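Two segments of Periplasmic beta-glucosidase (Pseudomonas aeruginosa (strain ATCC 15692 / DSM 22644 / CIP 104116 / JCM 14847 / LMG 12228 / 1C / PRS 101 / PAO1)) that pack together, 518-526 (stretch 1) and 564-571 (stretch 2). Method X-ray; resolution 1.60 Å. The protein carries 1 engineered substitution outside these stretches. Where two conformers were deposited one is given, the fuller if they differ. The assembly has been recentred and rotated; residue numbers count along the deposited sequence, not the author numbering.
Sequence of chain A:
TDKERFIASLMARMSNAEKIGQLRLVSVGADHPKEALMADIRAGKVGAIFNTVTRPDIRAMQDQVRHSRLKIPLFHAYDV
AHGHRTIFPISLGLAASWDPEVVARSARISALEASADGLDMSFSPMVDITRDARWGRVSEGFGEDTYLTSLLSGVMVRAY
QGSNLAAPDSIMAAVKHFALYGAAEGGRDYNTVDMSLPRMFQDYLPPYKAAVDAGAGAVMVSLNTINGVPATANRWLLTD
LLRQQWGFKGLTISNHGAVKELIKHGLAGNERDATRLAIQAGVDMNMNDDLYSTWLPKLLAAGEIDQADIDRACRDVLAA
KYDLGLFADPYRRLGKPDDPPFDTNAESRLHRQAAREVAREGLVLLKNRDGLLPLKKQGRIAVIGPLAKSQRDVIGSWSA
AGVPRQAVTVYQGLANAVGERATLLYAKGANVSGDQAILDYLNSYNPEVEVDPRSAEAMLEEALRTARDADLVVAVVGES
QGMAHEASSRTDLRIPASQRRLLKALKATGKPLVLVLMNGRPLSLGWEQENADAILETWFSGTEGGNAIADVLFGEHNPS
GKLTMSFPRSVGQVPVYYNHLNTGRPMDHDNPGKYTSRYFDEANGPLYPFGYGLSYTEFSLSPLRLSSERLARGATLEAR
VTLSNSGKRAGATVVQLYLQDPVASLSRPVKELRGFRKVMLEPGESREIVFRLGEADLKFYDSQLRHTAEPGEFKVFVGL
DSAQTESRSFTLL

Stretch 1 518-526: MNGRPLSLG
Stretch 2 564-571: TMSFPRSV

Stretches 518-526 and 564-571 run alongside each other as largely irregular, extended chains, with P522 CA 5.1 Å from F567 CA and S524 CA 5.2 Å from R569 CA. Both numberings rise together across these pairs, so the chains run in the same direction. No direct hydrogen bond joins them; apolar contact and two waters do.

T564 (phi/psi -114/7) lies out of reach. M565 (-142/137) follows, its CA-to-CB bond toward stretch 1 and its side chain fully extended (t, t, t), which brings SD to 3.7 Å from P522 CG. S566 (-66/140, chi1 m) has its CA-to-CB bond directed away from stretch 1 and contributes its carbonyl, O lying 3.7 Å from P522 CG.

The CA-to-CB bond of F567 (-100/112; chi1 -84°, chi2 40°) runs sideways to stretch 1, but its ring comes nearer and receives P522 (-50/141, C-gamma exo) on one face. P522 CA sits 3.7 Å from the centroid of the F567 ring, 12° off the normal, a CH-pi contact in which a C-H polarized by the adjacent amide meets the pi cloud. P522 CB is 3.6 Å from F567 CD1, while at the ring edge L525 CD1 (L525 chi m, t) lies 4.1 Å from F567 CD2. Nearby, N519 (chi1 p) is held within its own stretch by a 2.8 Å hydrogen bond from ND2 to R521 O.

P568 (-69/155, C-gamma exo) places CD 3.8 Å from P522 CB. Its carbonyl is bridged by a water that donates to P568 O (2.9 Å) and L523 O (2.7 Å) and accepts from L525 N (3.0 Å), satisfying polar groups that do not pair directly.

R569 (-69/-32; m, t, t, chi4 -83°) directs its CA-to-CB bond away, yet its O lies 3.3 Å from S524 CB. A second water donates to R569 O (2.6 Å) and accepts weakly from G526 N (2.7 Å). S570 (-160/167, chi1 p) brings CA 4.0 Å from S524 CB; V571 (-63/-27) ends the stretch beyond contact.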

# COMPACT_ATOMS: atom_id res chain seq x y z
N MET A 518 -18.01 -15.42 -10.75
CA MET A 518 -17.58 -14.48 -11.81
C MET A 518 -16.99 -13.29 -11.07
O MET A 518 -17.53 -12.83 -10.05
CB MET A 518 -18.71 -14.04 -12.73
CG MET A 518 -19.34 -15.16 -13.39
SD MET A 518 -20.20 -14.52 -14.88
CE MET A 518 -21.11 -16.02 -15.18
N ASN A 519 -15.94 -12.75 -11.63
CA ASN A 519 -15.23 -11.66 -10.95
C ASN A 519 -14.03 -11.26 -11.81
O ASN A 519 -13.54 -12.09 -12.62
CB ASN A 519 -14.66 -12.07 -9.58
CG ASN A 519 -13.94 -13.39 -9.55
OD1 ASN A 519 -14.55 -14.44 -9.86
ND2 ASN A 519 -12.67 -13.41 -9.17
N GLY A 520 -13.55 -10.03 -11.60
CA GLY A 520 -12.44 -9.51 -12.41
C GLY A 520 -11.21 -9.26 -11.59
O GLY A 520 -10.25 -8.67 -12.10
N ARG A 521 -11.18 -9.70 -10.34
CA ARG A 521 -10.06 -9.46 -9.42
C ARG A 521 -10.10 -10.61 -8.42
O ARG A 521 -11.14 -11.24 -8.24
CB ARG A 521 -10.23 -8.16 -8.66
CG ARG A 521 -11.54 -8.05 -7.88
CD ARG A 521 -11.60 -6.98 -6.81
NE ARG A 521 -11.34 -5.63 -7.31
CZ ARG A 521 -12.18 -4.87 -7.98
NH1 ARG A 521 -11.85 -3.64 -8.31
NH2 ARG A 521 -13.37 -5.32 -8.32
N PRO A 522 -9.01 -10.85 -7.71
CA PRO A 522 -9.08 -11.71 -6.54
C PRO A 522 -10.21 -11.30 -5.58
O PRO A 522 -10.39 -10.12 -5.35
CB PRO A 522 -7.72 -11.53 -5.87
CG PRO A 522 -6.82 -11.15 -7.04
CD PRO A 522 -7.68 -10.25 -7.89
N LEU A 523 -10.89 -12.29 -5.01
CA LEU A 523 -11.94 -12.06 -4.00
C LEU A 523 -11.53 -12.71 -2.70
O LEU A 523 -10.73 -13.68 -2.71
CB LEU A 523 -13.28 -12.68 -4.40
CG LEU A 523 -13.89 -12.18 -5.71
CD1 LEU A 523 -15.18 -12.94 -6.04
CD2 LEU A 523 -14.13 -10.70 -5.63
N SER A 524 -12.02 -12.13 -1.61
CA SER A 524 -11.88 -12.70 -0.25
C SER A 524 -12.99 -13.75 -0.05
O SER A 524 -14.19 -13.35 -0.08
CB SER A 524 -11.92 -11.61 0.77
OG SER A 524 -13.12 -10.92 0.75
N LEU A 525 -12.59 -15.01 0.13
CA LEU A 525 -13.55 -16.14 0.03
C LEU A 525 -13.48 -17.05 1.26
O LEU A 525 -13.76 -18.25 1.12
CB LEU A 525 -13.23 -16.90 -1.24
CG LEU A 525 -13.54 -16.13 -2.53
CD1 LEU A 525 -12.93 -16.80 -3.74
CD2 LEU A 525 -15.06 -15.99 -2.73
N GLY A 526 -13.15 -16.50 2.42
CA GLY A 526 -12.96 -17.38 3.60
C GLY A 526 -14.24 -18.13 3.94
O GLY A 526 -14.14 -19.32 4.22
N THR A 564 -2.96 -16.81 -11.21
CA THR A 564 -1.71 -16.02 -11.46
C THR A 564 -1.66 -14.78 -10.56
O THR A 564 -0.82 -13.90 -10.80
CB THR A 564 -1.61 -15.60 -12.93
OG1 THR A 564 -2.66 -14.67 -13.26
CG2 THR A 564 -1.65 -16.82 -13.84
N MET A 565 -2.59 -14.68 -9.63
CA MET A 565 -2.57 -13.60 -8.62
C MET A 565 -3.05 -14.24 -7.32
O MET A 565 -4.01 -15.05 -7.33
CB MET A 565 -3.47 -12.47 -9.08
CG MET A 565 -3.32 -11.19 -8.29
SD MET A 565 -4.12 -9.83 -9.19
CE MET A 565 -3.90 -8.54 -7.97
N SER A 566 -2.39 -13.91 -6.25
CA SER A 566 -2.67 -14.43 -4.88
C SER A 566 -4.04 -13.91 -4.44
O SER A 566 -4.37 -12.75 -4.72
CB SER A 566 -1.58 -13.93 -3.98
OG SER A 566 -0.35 -14.54 -4.33
N PHE A 567 -4.85 -14.74 -3.77
CA PHE A 567 -6.17 -14.31 -3.27
C PHE A 567 -6.04 -13.98 -1.79
O PHE A 567 -5.77 -14.90 -0.99
CB PHE A 567 -7.23 -15.38 -3.49
CG PHE A 567 -7.86 -15.36 -4.87
CD1 PHE A 567 -7.13 -15.12 -6.01
CD2 PHE A 567 -9.21 -15.63 -5.02
CE1 PHE A 567 -7.72 -15.10 -7.27
CE2 PHE A 567 -9.77 -15.67 -6.28
CZ PHE A 567 -9.06 -15.38 -7.41
N PRO A 568 -6.16 -12.70 -1.40
CA PRO A 568 -5.97 -12.32 -0.02
C PRO A 568 -7.11 -12.89 0.80
O PRO A 568 -8.21 -12.98 0.29
CB PRO A 568 -6.07 -10.79 0.01
CG PRO A 568 -5.94 -10.37 -1.43
CD PRO A 568 -6.45 -11.53 -2.26
N ARG A 569 -6.87 -13.10 2.09
CA ARG A 569 -7.97 -13.49 3.02
C ARG A 569 -8.92 -12.30 3.20
O ARG A 569 -10.12 -12.53 3.42
CB ARG A 569 -7.44 -13.98 4.36
CG ARG A 569 -6.69 -15.29 4.21
CD ARG A 569 -6.04 -15.65 5.52
NE ARG A 569 -5.18 -16.80 5.36
CZ ARG A 569 -5.57 -18.07 5.36
NH1 ARG A 569 -6.82 -18.38 5.56
NH2 ARG A 569 -4.66 -19.01 5.18
N SER A 570 -8.43 -11.07 3.14
CA SER A 570 -9.28 -9.88 3.23
C SER A 570 -8.54 -8.70 2.64
O SER A 570 -7.32 -8.75 2.50
CB SER A 570 -9.70 -9.59 4.65
OG SER A 570 -8.57 -9.15 5.40
N VAL A 571 -9.27 -7.63 2.40
CA VAL A 571 -8.70 -6.39 1.84
C VAL A 571 -7.67 -5.80 2.82
O VAL A 571 -6.71 -5.15 2.37
CB VAL A 571 -9.82 -5.39 1.51
CG1 VAL A 571 -10.49 -4.79 2.76
CG2 VAL A 571 -9.27 -4.31 0.59
O HOH W 1 -9.73 -15.26 -0.74
O HOH W 2 -11.43 -14.75 3.62